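Local coordinates for protein delta toxin (Clostridium perfringens, PDB 2YGT) that acts as a beta-pore-forming haemolysin, probably inserting into target-cell membranes as an oligomeric beta-barrel, as its leukocidin-type relatives do, at residues 127-132 with 144-149; 108-113 with 134-139; 84-89 with 252-257; 187-192 with 264-269. One frame throughout, in Å; residues are numbered along the deposited sequence.

The four contacts form two pairs, well apart in the elongated, strand-rich chain. Contacts 1 and 2 touch each other and share the three-stranded sheet of strands 121-128, 134-137 and 148-155. Both are partly buried: contact 1 joins strands within that sheet by backbone bonds and a CH-pi contact, whereas contact 2 sets its 134-137 edge on strand 107-112 mainly through side chains, with no backbone pairing, beside a zinc site. Contacts 3 and 4, with centres 11 Å apart, meet at neighbouring strands 241-259 and 263-282. Contact 3 is a buried, fully paired antiparallel ladder; contact 4 is a surface touch between a loop and a strand, without a direct hydrogen bond.

Contact 1. Residues 127-132 with 144-149; sequences SYSIGG and ANYAVS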
loop_
_atom_site.group_PDB
_atom_site.type_symbol
_atom_site.label_atom_id
_atom_site.label_comp_id
_atom_site.label_asym_id
_atom_site.label_seq_id
_atom_site.Cartn_x
_atom_site.Cartn_y
_atom_site.Cartn_z
ATOM N N SER A 127 -16.004 -7.754 -0.882
ATOM C CA SER A 127 -17.031 -8.758 -0.639
ATOM C C SER A 127 -17.468 -9.452 -1.924
ATOM O O SER A 127 -17.722 -8.802 -2.938
ATOM C CB SER A 127 -18.236 -8.122 0.049
ATOM O OG SER A 127 -17.834 -7.447 1.226
ATOM N N TYR A 128 -17.555 -10.777 -1.863
ATOM C CA TYR A 128 -17.932 -11.594 -3.008
ATOM C C TYR A 128 -19.294 -12.252 -2.785
ATOM O O TYR A 128 -19.591 -12.737 -1.694
ATOM C CB TYR A 128 -16.864 -12.664 -3.265
ATOM C CG TYR A 128 -17.168 -13.585 -4.432
ATOM C CD1 TYR A 128 -17.899 -14.753 -4.253
ATOM C CD2 TYR A 128 -16.723 -13.283 -5.714
ATOM C CE1 TYR A 128 -18.176 -15.594 -5.319
ATOM C CE2 TYR A 128 -16.995 -14.116 -6.786
ATOM C CZ TYR A 128 -17.720 -15.269 -6.584
ATOM O OH TYR A 128 -17.995 -16.099 -7.646
ATOM N N SER A 129 -20.119 -12.255 -3.825
ATOM C CA SER A 129 -21.413 -12.925 -3.772
ATOM C C SER A 129 -21.424 -14.098 -4.738
ATOM O O SER A 129 -20.846 -14.019 -5.823
ATOM C CB SER A 129 -22.540 -11.954 -4.129
ATOM O OG SER A 129 -22.647 -10.918 -3.167
ATOM N N ILE A 130 -22.075 -15.186 -4.339
ATOM C CA ILE A 130 -22.230 -16.340 -5.212
ATOM C C ILE A 130 -22.829 -15.883 -6.535
ATOM O O ILE A 130 -23.846 -15.193 -6.556
ATOM C CB ILE A 130 -23.136 -17.410 -4.576
ATOM C CG1 ILE A 130 -22.564 -17.853 -3.226
ATOM C CG2 ILE A 130 -23.297 -18.602 -5.509
ATOM C CD1 ILE A 130 -23.427 -18.854 -2.493
ATOM N N GLY A 131 -22.188 -16.257 -7.636
ATOM C CA GLY A 131 -22.607 -15.806 -8.949
ATOM C C GLY A 131 -21.557 -14.928 -9.603
ATOM O O GLY A 131 -21.540 -14.774 -10.823
ATOM N N GLY A 132 -20.682 -14.343 -8.789
ATOM C CA GLY A 132 -19.579 -13.551 -9.301
ATOM C C GLY A 132 -19.547 -12.106 -8.833
ATOM O O GLY A 132 -18.525 -11.432 -8.957
ATOM N N ALA A 144 -22.409 -7.494 6.804
ATOM C CA ALA A 144 -23.257 -7.975 5.721
ATOM C C ALA A 144 -23.065 -9.463 5.448
ATOM O O ALA A 144 -21.988 -10.014 5.675
ATOM C CB ALA A 144 -23.010 -7.161 4.461
ATOM N N ASN A 145 -24.122 -10.105 4.958
ATOM C CA ASN A 145 -24.095 -11.537 4.675
ATOM C C ASN A 145 -23.568 -11.863 3.279
ATOM O O ASN A 145 -24.275 -12.444 2.455
ATOM C CB ASN A 145 -25.485 -12.148 4.875
ATOM N N TYR A 146 -22.323 -11.477 3.017
ATOM C CA TYR A 146 -21.659 -11.835 1.770
ATOM C C TYR A 146 -21.039 -13.222 1.899
ATOM O O TYR A 146 -20.620 -13.625 2.982
ATOM C CB TYR A 146 -20.582 -10.806 1.405
ATOM C CG TYR A 146 -21.130 -9.490 0.891
ATOM C CD1 TYR A 146 -21.516 -9.346 -0.438
ATOM C CD2 TYR A 146 -21.253 -8.389 1.732
ATOM C CE1 TYR A 146 -22.013 -8.144 -0.915
ATOM C CE2 TYR A 146 -21.750 -7.181 1.265
ATOM C CZ TYR A 146 -22.129 -7.065 -0.059
ATOM O OH TYR A 146 -22.624 -5.870 -0.530
ATOM N N ALA A 147 -20.987 -13.952 0.791
ATOM C CA ALA A 147 -20.404 -15.288 0.792
ATOM C C ALA A 147 -18.932 -15.242 1.197
ATOM O O ALA A 147 -18.446 -16.119 1.914
ATOM C CB ALA A 147 -20.567 -15.938 -0.568
ATOM N N VAL A 148 -18.228 -14.214 0.734
ATOM C CA VAL A 148 -16.823 -14.020 1.073
ATOM C C VAL A 148 -16.519 -12.538 1.234
ATOM O O VAL A 148 -16.781 -11.745 0.333
ATOM C CB VAL A 148 -15.890 -14.573 -0.025
ATOM C CG1 VAL A 148 -14.433 -14.352 0.360
ATOM C CG2 VAL A 148 -16.163 -16.046 -0.277
ATOM N N SER A 149 -15.969 -12.156 2.380
ATOM C CA SER A 149 -15.533 -10.778 2.567
ATOM C C SER A 149 -14.100 -10.737 3.080
ATOM O O SER A 149 -13.735 -11.477 3.994
ATOM C CB SER A 149 -16.466 -10.021 3.512
ATOM O OG SER A 149 -16.052 -10.155 4.856
HETATM O O HOH W 1 -24.169 -12.297 -0.868
#
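Tyr128 pairs with Val148 and Ser127 with Ser149 in antiparallel register, the first hydrogen-bonded and the second not, with CA atoms 4.9 and 4.1 Å apart. A classic beta bulge follows, since Ala147 and Val148 both lie opposite Tyr128. Tyr128 N donates to Val148 O at a doubtful, unusually short 2.5 Å, and Val148 N returns a bond of 3.2 Å to Tyr128 O. These strands belong to a three-stranded sheet that probably corresponds to the folded prestem, as in soluble leukocidin-type monomers. Beyond the bridges, the chain leaves the strand through a type II turn from Ser129 to Gly132. On the face of Ser127 and Ser149, Ser127 CB makes a CH-pi contact over the Tyr146 ring, 3.4 Å from its centroid and 16° off the normal. Ser129 OG comes to the edge of the same ring, 3.3 Å from Tyr146 CD1. Across the sheet, the CB atoms of Tyr128 and Val148 meet, but the Tyr128 ring leads away, its CG anti to the backbone N (chi1 179°), and its OH bonds to Asp55. Ile130 CG1 rests 3.8 Å from Ala147 CB. Water 1 lies 3.1 Å from Ser129 OG and gives a weak bond to Asn145 O.

Contact 2. Residues 108-113 with 134-139; sequences IVDSVP and IDTSNK
Asp110 and Thr136 reach toward each other, tip to tip, between strands 108-112 and 134-137, whose axes come within 7.4 Å at an angle of 21° between their directions. That spacing is too wide for backbone pairing, and the register confirms it: the CA atoms of Val112 and Thr136 are 7.0 Å apart. Side chains therefore carry the contact. Its tight part centres on Thr136. The hydroxyl OG1 gives a weak and doubtful hydrogen bond of 3.1 Å to Asp110 OD2, since OG1 sits too close to another atom of the model for its place to be sure. Thr136 CG2 lies 3.7 Å from the carboxylate carbon CG of Asp110. Val112 crosses Thr136 obliquely and brings CG1 to 3.7 Å from Thr136 CB; with chi1 -76°, this methyl stands anti to its own carbonyl carbon. The carboxylate is steadied from its own strand, because Ser111 N donates to the anti lone pair of Asp110 OD1 at 2.9 Å. A second close point lies where Asn138 OD1 approaches Pro113 CA and accepts a hydrogen bond from Lys114 N, while Lys114 NZ bonds to Thr136 O. The Ile134 end is looser: its CG2 methyl only approaches Asp110 CB at 4.2 Å, and water 2 donates to Asp110 OD2 at 2.6 Å and weakly to Ile134 O. Asp110 and Asp166 are zinc ligands in a crystal structure of this toxin, so the contact lays an edge strand against a metal site, an arrangement consistent with a prestem folded onto the beta-sandwich core, as in leukocidin-type monomers.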
loop_
_atom_site.group_PDB
_atom_site.type_symbol
_atom_site.label_atom_id
_atom_site.label_comp_id
_atom_site.label_asym_id
_atom_site.label_seq_id
_atom_site.Cartn_x
_atom_site.Cartn_y
_atom_site.Cartn_z
ATOM N N ILE A 108 -8.145 -7.493 -13.855
ATOM C CA ILE A 108 -8.389 -6.843 -12.576
ATOM C C ILE A 108 -9.741 -6.151 -12.688
ATOM O O ILE A 108 -9.892 -5.211 -13.465
ATOM C CB ILE A 108 -7.317 -5.787 -12.256
ATOM C CG1 ILE A 108 -5.917 -6.409 -12.288
ATOM C CG2 ILE A 108 -7.588 -5.144 -10.902
ATOM C CD1 ILE A 108 -4.803 -5.427 -11.975
ATOM N N VAL A 109 -10.730 -6.616 -11.935
ATOM C CA VAL A 109 -12.079 -6.072 -12.076
ATOM C C VAL A 109 -12.485 -5.124 -10.947
ATOM O O VAL A 109 -13.523 -4.465 -11.025
ATOM C CB VAL A 109 -13.130 -7.188 -12.242
ATOM C CG1 VAL A 109 -12.826 -8.011 -13.490
ATOM C CG2 VAL A 109 -13.174 -8.065 -11.001
ATOM N N ASP A 110 -11.665 -5.057 -9.903
ATOM C CA ASP A 110 -11.869 -4.079 -8.840
ATOM C C ASP A 110 -10.672 -4.043 -7.900
ATOM O O ASP A 110 -9.883 -4.987 -7.847
ATOM C CB ASP A 110 -13.154 -4.367 -8.061
ATOM C CG ASP A 110 -13.920 -3.102 -7.715
ATOM O OD1 ASP A 110 -13.276 -2.076 -7.410
ATOM O OD2 ASP A 110 -15.167 -3.127 -7.755
ATOM N N SER A 111 -10.536 -2.944 -7.165
ATOM C CA SER A 111 -9.429 -2.782 -6.231
ATOM C C SER A 111 -9.730 -1.734 -5.165
ATOM O O SER A 111 -10.626 -0.905 -5.324
ATOM C CB SER A 111 -8.144 -2.416 -6.982
ATOM O OG SER A 111 -8.298 -1.221 -7.725
ATOM N N VAL A 112 -8.974 -1.778 -4.077
ATOM C CA VAL A 112 -9.106 -0.806 -3.004
ATOM C C VAL A 112 -7.722 -0.533 -2.430
ATOM O O VAL A 112 -6.858 -1.413 -2.464
ATOM C CB VAL A 112 -10.025 -1.329 -1.886
ATOM C CG1 VAL A 112 -11.489 -1.238 -2.309
ATOM C CG2 VAL A 112 -9.647 -2.759 -1.516
ATOM N N PRO A 113 -7.498 0.682 -1.897
ATOM C CA PRO A 113 -8.448 1.796 -1.759
ATOM C C PRO A 113 -8.835 2.427 -3.096
ATOM O O PRO A 113 -8.089 2.324 -4.070
ATOM C CB PRO A 113 -7.678 2.822 -0.912
ATOM C CG PRO A 113 -6.512 2.082 -0.337
ATOM C CD PRO A 113 -6.186 1.005 -1.310
ATOM N N ILE A 134 -19.199 -8.548 -7.115
ATOM C CA ILE A 134 -18.153 -7.959 -6.281
ATOM C C ILE A 134 -18.586 -6.614 -5.696
ATOM O O ILE A 134 -19.089 -5.746 -6.411
ATOM C CB ILE A 134 -16.854 -7.733 -7.079
ATOM C CG1 ILE A 134 -16.290 -9.063 -7.584
ATOM C CG2 ILE A 134 -15.830 -6.981 -6.234
ATOM C CD1 ILE A 134 -15.651 -9.908 -6.504
ATOM N N ASP A 135 -18.381 -6.442 -4.394
ATOM C CA ASP A 135 -18.627 -5.159 -3.749
ATOM C C ASP A 135 -17.386 -4.690 -3.006
ATOM O O ASP A 135 -16.850 -5.404 -2.159
ATOM C CB ASP A 135 -19.815 -5.236 -2.791
ATOM C CG ASP A 135 -20.140 -3.892 -2.162
ATOM O OD1 ASP A 135 -19.503 -3.530 -1.148
ATOM O OD2 ASP A 135 -21.023 -3.187 -2.692
ATOM N N THR A 136 -16.928 -3.485 -3.326
ATOM C CA THR A 136 -15.753 -2.924 -2.671
ATOM C C THR A 136 -16.114 -1.664 -1.899
ATOM O O THR A 136 -16.774 -0.767 -2.421
ATOM C CB THR A 136 -14.628 -2.614 -3.669
ATOM O OG1 THR A 136 -15.179 -2.014 -4.846
ATOM C CG2 THR A 136 -13.895 -3.889 -4.059
ATOM N N SER A 137 -15.677 -1.606 -0.648
ATOM C CA SER A 137 -15.986 -0.481 0.215
ATOM C C SER A 137 -14.715 0.137 0.777
ATOM O O SER A 137 -13.774 -0.573 1.129
ATOM C CB SER A 137 -16.891 -0.933 1.362
ATOM O OG SER A 137 -17.045 0.095 2.324
ATOM N N ASN A 138 -14.685 1.464 0.848
ATOM C CA ASN A 138 -13.628 2.152 1.575
ATOM C C ASN A 138 -14.006 2.253 3.050
ATOM O O ASN A 138 -13.403 3.007 3.815
ATOM C CB ASN A 138 -13.346 3.531 0.974
ATOM C CG ASN A 138 -12.419 3.465 -0.234
ATOM O OD1 ASN A 138 -11.927 2.394 -0.602
ATOM N ND2 ASN A 138 -12.172 4.614 -0.852
ATOM N N LYS A 139 -15.021 1.480 3.430
ATOM C CA LYS A 139 -15.431 1.348 4.822
ATOM C C LYS A 139 -15.114 -0.065 5.311
ATOM O O LYS A 139 -14.616 -0.892 4.549
ATOM C CB LYS A 139 -16.920 1.659 4.983
HETATM O O HOH W 2 -16.846 -4.765 -8.904
#

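Contact 3. Residues 84-89 with 252-257; sequences RGVMRW and INSYHI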
loop_
_atom_site.group_PDB
_atom_site.type_symbol
_atom_site.label_atom_id
_atom_site.label_comp_id
_atom_site.label_asym_id
_atom_site.label_seq_id
_atom_site.Cartn_x
_atom_site.Cartn_y
_atom_site.Cartn_z
ATOM N N ARG A 84 24.436 23.830 9.164
ATOM C CA ARG A 84 23.549 23.245 8.165
ATOM C C ARG A 84 23.313 21.754 8.392
ATOM O O ARG A 84 24.246 20.954 8.347
ATOM C CB ARG A 84 24.080 23.495 6.752
ATOM C CG ARG A 84 23.147 22.999 5.663
ATOM C CD ARG A 84 23.095 23.969 4.497
ATOM N NE ARG A 84 21.863 23.811 3.731
ATOM C CZ ARG A 84 21.341 24.756 2.956
ATOM N NH1 ARG A 84 21.943 25.932 2.848
ATOM N NH2 ARG A 84 20.213 24.528 2.296
ATOM N N GLY A 85 22.056 21.395 8.635
ATOM C CA GLY A 85 21.681 20.015 8.882
ATOM C C GLY A 85 20.719 19.469 7.842
ATOM O O GLY A 85 19.968 20.220 7.218
ATOM N N VAL A 86 20.741 18.155 7.654
ATOM C CA VAL A 86 19.904 17.520 6.645
ATOM C C VAL A 86 19.115 16.354 7.223
ATOM O O VAL A 86 19.662 15.509 7.931
ATOM C CB VAL A 86 20.744 16.996 5.458
ATOM C CG1 VAL A 86 19.842 16.332 4.422
ATOM C CG2 VAL A 86 21.557 18.122 4.834
ATOM N N MET A 87 17.823 16.320 6.922
ATOM C CA MET A 87 16.996 15.173 7.259
ATOM C C MET A 87 16.421 14.573 5.984
ATOM O O MET A 87 15.533 15.153 5.361
ATOM C CB MET A 87 15.861 15.569 8.204
ATOM C CG MET A 87 14.844 14.461 8.429
ATOM S SD MET A 87 13.364 15.014 9.296
ATOM C CE MET A 87 12.262 13.636 8.995
ATOM N N ARG A 88 16.941 13.417 5.590
ATOM C CA ARG A 88 16.407 12.700 4.439
ATOM C C ARG A 88 15.166 11.919 4.851
ATOM O O ARG A 88 15.169 11.228 5.869
ATOM C CB ARG A 88 17.478 11.790 3.830
ATOM C CG ARG A 88 18.641 12.578 3.249
ATOM C CD ARG A 88 19.791 11.697 2.792
ATOM N NE ARG A 88 19.427 10.856 1.658
ATOM C CZ ARG A 88 20.297 10.390 0.768
ATOM N NH1 ARG A 88 21.585 10.700 0.872
ATOM N NH2 ARG A 88 19.882 9.625 -0.232
ATOM N N TRP A 89 14.100 12.045 4.065
ATOM C CA TRP A 89 12.806 11.482 4.437
ATOM C C TRP A 89 12.005 11.035 3.208
ATOM O O TRP A 89 12.234 11.526 2.101
ATOM C CB TRP A 89 12.009 12.506 5.259
ATOM C CG TRP A 89 11.624 13.731 4.478
ATOM C CD1 TRP A 89 12.459 14.718 4.036
ATOM C CD2 TRP A 89 10.307 14.097 4.043
ATOM N NE1 TRP A 89 11.743 15.673 3.354
ATOM C CE2 TRP A 89 10.420 15.314 3.342
ATOM C CE3 TRP A 89 9.043 13.511 4.178
ATOM C CZ2 TRP A 89 9.320 15.958 2.777
ATOM C CZ3 TRP A 89 7.949 14.152 3.616
ATOM C CH2 TRP A 89 8.096 15.364 2.924
ATOM N N ILE A 252 12.808 9.746 -1.871
ATOM C CA ILE A 252 13.428 10.403 -0.731
ATOM C C ILE A 252 13.680 11.869 -1.047
ATOM O O ILE A 252 14.140 12.206 -2.136
ATOM C CB ILE A 252 14.773 9.747 -0.375
ATOM C CG1 ILE A 252 14.567 8.302 0.077
ATOM C CG2 ILE A 252 15.491 10.545 0.711
ATOM C CD1 ILE A 252 14.329 8.162 1.559
ATOM N N ASN A 253 13.368 12.741 -0.093
ATOM C CA ASN A 253 13.710 14.154 -0.204
ATOM C C ASN A 253 14.675 14.564 0.904
ATOM O O ASN A 253 14.802 13.871 1.913
ATOM C CB ASN A 253 12.454 15.026 -0.167
ATOM C CG ASN A 253 11.701 15.015 -1.481
ATOM O OD1 ASN A 253 10.704 15.716 -1.645
ATOM N ND2 ASN A 253 12.180 14.219 -2.429
ATOM N N SER A 254 15.361 15.683 0.708
ATOM C CA SER A 254 16.296 16.187 1.703
ATOM C C SER A 254 15.779 17.491 2.290
ATOM O O SER A 254 15.746 18.517 1.609
ATOM C CB SER A 254 17.682 16.402 1.087
ATOM O OG SER A 254 18.254 15.175 0.661
ATOM N N TYR A 255 15.359 17.440 3.549
ATOM C CA TYR A 255 14.925 18.633 4.262
ATOM C C TYR A 255 16.122 19.271 4.961
ATOM O O TYR A 255 16.666 18.716 5.914
ATOM C CB TYR A 255 13.828 18.286 5.272
ATOM C CG TYR A 255 13.344 19.469 6.087
ATOM C CD1 TYR A 255 12.477 20.406 5.540
ATOM C CD2 TYR A 255 13.760 19.647 7.402
ATOM C CE1 TYR A 255 12.039 21.491 6.280
ATOM C CE2 TYR A 255 13.326 20.723 8.150
ATOM C CZ TYR A 255 12.467 21.641 7.586
ATOM O OH TYR A 255 12.034 22.711 8.330
ATOM N N HIS A 256 16.538 20.431 4.462
ATOM C CA HIS A 256 17.690 21.142 5.006
ATOM C C HIS A 256 17.265 22.221 5.990
ATOM O O HIS A 256 16.328 22.975 5.727
ATOM C CB HIS A 256 18.481 21.812 3.879
ATOM C CG HIS A 256 19.199 20.853 2.979
ATOM N ND1 HIS A 256 20.559 20.913 2.763
ATOM C CD2 HIS A 256 18.745 19.815 2.238
ATOM C CE1 HIS A 256 20.912 19.951 1.929
ATOM N NE2 HIS A 256 19.830 19.270 1.596
ATOM N N ILE A 257 17.955 22.292 7.123
ATOM C CA ILE A 257 17.887 23.479 7.970
ATOM C C ILE A 257 19.247 24.172 7.983
ATOM O O ILE A 257 20.284 23.526 8.138
ATOM C CB ILE A 257 17.427 23.165 9.414
ATOM C CG1 ILE A 257 18.341 22.123 10.062
ATOM C CG2 ILE A 257 15.978 22.704 9.419
ATOM C CD1 ILE A 257 18.056 21.898 11.532
#
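Gly85, Met87 and Trp89 form hydrogen-bonded antiparallel pairs with Ile257, Tyr255 and Asn253, and all six backbone bonds of the ladder are made at 2.8 to 2.9 Å between N and O. The strand directions differ by 156°. Between these pairs, CA-H...O contacts fill in, such as Arg88 CA to Asn253 O at 3.2 Å. Polar side-chain chemistry across the strands is slight: Arg84 NE gives a weak bond of 3.3 Å to His256 ND1, with guanidinium and ring planes 72° apart. Outside the pair, Arg88 NH2 forms a salt bridge with Asp270, and Trp89 NE1 is hydrogen-bonded to Asn267 OD1. The packing contacts include Val86 CG2 over a face of the His256 ring, 3.7 Å from its centroid, with the two side chains side by side. Arg88, on this same face of the sheet, packs CB on Ile252 CG2, the side chains crossing at about a right angle. On the opposite face, Trp89 NE1 lies 3.6 Å from Asn253 CB and 3.9 Å from Tyr255 CB. Strand 76-79 continues the sheet beyond residues 84-89, strand 263-282 continues it beyond residues 252-257, and helix 219-222 sets Ile221 against Met87 and Trp89.

Contact 4. Residues 187-192 with 264-269; sequences NSWNIV and QGRNYP
Trp189 reaches from an irregular loop to the strand at Gln264, Gly265 and Arg266, although its CA stays 8.5 Å from that of Arg266; the indole bridges the gap. From CB, the first torsion places CG anti to the backbone N (chi1 -171°). The five-membered ring leads on to the six-membered ring, and it is the benzo carbons that do the touching. CE3 is 4.1 Å from Gly265 O, and the next atom, CZ3, closes to 3.3 Å from the same oxygen. Arg266 CB lies near the ring plane, 4.2 Å from CZ3 at its edge. At the far tip, CH2 meets Gln264 NE2 at 3.4 Å, and CZ2 follows at 3.6 Å from this nitrogen. The amide plane of Gln264, at the end of an extended side chain, is turned 77° against the indole. No hydrogen bond joins the two segments directly. The loop is shaped by an Asx turn, in which Asn190 OD1 accepts from Val192 N at 2.8 Å. In its position, remote from the annotated zinc sites, this region is consistent with the rim of leukocidin-type toxins, the part that in relatives faces the membrane. Just past the turn the loop pairs with the strand, since Gly265 makes backbone hydrogen bonds with Tyr193 and Asn195. Val192 turns its side chain away from the strand and leans on Glu262, while its carbonyl O lies 3.9 Å from Gln264 CG.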
loop_
_atom_site.group_PDB
_atom_site.type_symbol
_atom_site.label_atom_id
_atom_site.label_comp_id
_atom_site.label_asym_id
_atom_site.label_seq_id
_atom_site.Cartn_x
_atom_site.Cartn_y
_atom_site.Cartn_z
ATOM N N ASN A 187 4.611 22.890 0.476
ATOM C CA ASN A 187 4.367 24.185 -0.155
ATOM C C ASN A 187 4.611 25.377 0.767
ATOM O O ASN A 187 4.620 26.520 0.317
ATOM C CB ASN A 187 2.935 24.251 -0.681
ATOM C CG ASN A 187 2.744 23.449 -1.944
ATOM O OD1 ASN A 187 1.988 22.478 -1.969
ATOM N ND2 ASN A 187 3.440 23.842 -3.003
ATOM N N SER A 188 4.794 25.109 2.055
ATOM C CA SER A 188 4.930 26.172 3.045
ATOM C C SER A 188 6.221 26.963 2.858
ATOM O O SER A 188 7.305 26.386 2.770
ATOM C CB SER A 188 4.867 25.598 4.465
ATOM O OG SER A 188 3.668 24.873 4.674
ATOM N N TRP A 189 6.101 28.284 2.788
ATOM C CA TRP A 189 7.282 29.137 2.762
ATOM C C TRP A 189 7.088 30.445 3.530
ATOM O O TRP A 189 6.320 31.317 3.127
ATOM C CB TRP A 189 7.754 29.419 1.330
ATOM C CG TRP A 189 9.086 30.115 1.314
ATOM C CD1 TRP A 189 9.310 31.454 1.176
ATOM C CD2 TRP A 189 10.377 29.509 1.478
ATOM N NE1 TRP A 189 10.656 31.718 1.229
ATOM C CE2 TRP A 189 11.333 30.541 1.415
ATOM C CE3 TRP A 189 10.814 28.193 1.664
ATOM C CZ2 TRP A 189 12.704 30.299 1.529
ATOM C CZ3 TRP A 189 12.176 27.954 1.778
ATOM C CH2 TRP A 189 13.104 29.002 1.710
ATOM N N ASN A 190 7.797 30.558 4.645
ATOM C CA ASN A 190 7.822 31.774 5.437
ATOM C C ASN A 190 9.080 32.553 5.075
ATOM O O ASN A 190 10.172 31.990 5.056
ATOM C CB ASN A 190 7.806 31.419 6.926
ATOM C CG ASN A 190 7.842 32.641 7.824
ATOM O OD1 ASN A 190 8.881 33.286 7.982
ATOM N ND2 ASN A 190 6.710 32.949 8.439
ATOM N N ILE A 191 8.930 33.841 4.775
ATOM C CA ILE A 191 10.062 34.631 4.285
ATOM C C ILE A 191 11.254 34.673 5.238
ATOM O O ILE A 191 12.386 34.895 4.808
ATOM C CB ILE A 191 9.665 36.073 3.910
ATOM C CG1 ILE A 191 8.916 36.744 5.060
ATOM C CG2 ILE A 191 8.836 36.079 2.632
ATOM C CD1 ILE A 191 8.543 38.180 4.771
ATOM N N VAL A 192 11.006 34.456 6.524
ATOM C CA VAL A 192 12.088 34.418 7.500
ATOM C C VAL A 192 12.603 32.996 7.731
ATOM O O VAL A 192 13.795 32.721 7.570
ATOM C CB VAL A 192 11.653 35.025 8.850
ATOM C CG1 VAL A 192 12.791 34.942 9.862
ATOM C CG2 VAL A 192 11.193 36.466 8.658
ATOM N N GLN A 264 16.462 28.376 9.154
ATOM C CA GLN A 264 15.642 28.473 7.958
ATOM C C GLN A 264 15.558 27.088 7.324
ATOM O O GLN A 264 16.569 26.396 7.199
ATOM C CB GLN A 264 16.239 29.480 6.977
ATOM C CG GLN A 264 15.431 29.654 5.705
ATOM C CD GLN A 264 16.158 30.474 4.657
ATOM O OE1 GLN A 264 17.044 31.268 4.975
ATOM N NE2 GLN A 264 15.785 30.285 3.397
ATOM N N GLY A 265 14.352 26.682 6.937
ATOM C CA GLY A 265 14.138 25.346 6.414
ATOM C C GLY A 265 13.873 25.308 4.922
ATOM O O GLY A 265 13.268 26.225 4.368
ATOM N N ARG A 266 14.333 24.246 4.270
ATOM C CA ARG A 266 14.058 24.051 2.851
ATOM C C ARG A 266 14.106 22.582 2.443
ATOM O O ARG A 266 15.009 21.845 2.837
ATOM C CB ARG A 266 15.021 24.863 1.988
ATOM C CG ARG A 266 14.815 24.636 0.506
ATOM C CD ARG A 266 15.334 25.795 -0.311
ATOM N NE ARG A 266 14.667 25.864 -1.606
ATOM C CZ ARG A 266 14.750 26.901 -2.429
ATOM N NH1 ARG A 266 15.477 27.959 -2.091
ATOM N NH2 ARG A 266 14.107 26.883 -3.587
ATOM N N ASN A 267 13.126 22.167 1.648
ATOM C CA ASN A 267 13.045 20.790 1.181
ATOM C C ASN A 267 13.486 20.644 -0.274
ATOM O O ASN A 267 12.977 21.336 -1.156
ATOM C CB ASN A 267 11.621 20.262 1.349
ATOM C CG ASN A 267 11.500 18.798 0.999
ATOM O OD1 ASN A 267 12.066 17.940 1.672
ATOM N ND2 ASN A 267 10.752 18.502 -0.059
ATOM N N TYR A 268 14.436 19.746 -0.519
ATOM C CA TYR A 268 14.936 19.500 -1.868
ATOM C C TYR A 268 14.612 18.076 -2.296
ATOM O O TYR A 268 14.449 17.194 -1.452
ATOM C CB TYR A 268 16.452 19.693 -1.929
ATOM C CG TYR A 268 16.933 21.076 -1.557
ATOM C CD1 TYR A 268 17.170 21.416 -0.233
ATOM C CD2 TYR A 268 17.171 22.037 -2.534
ATOM C CE1 TYR A 268 17.615 22.670 0.112
ATOM C CE2 TYR A 268 17.617 23.298 -2.198
ATOM C CZ TYR A 268 17.838 23.609 -0.872
ATOM O OH TYR A 268 18.283 24.861 -0.522
ATOM N N PRO A 269 14.521 17.844 -3.613
ATOM C CA PRO A 269 14.400 16.476 -4.124
ATOM C C PRO A 269 15.692 15.729 -3.831
ATOM O O PRO A 269 16.680 16.365 -3.463
ATOM C CB PRO A 269 14.247 16.676 -5.637
ATOM C CG PRO A 269 13.830 18.102 -5.808
ATOM C CD PRO A 269 14.479 18.846 -4.689
#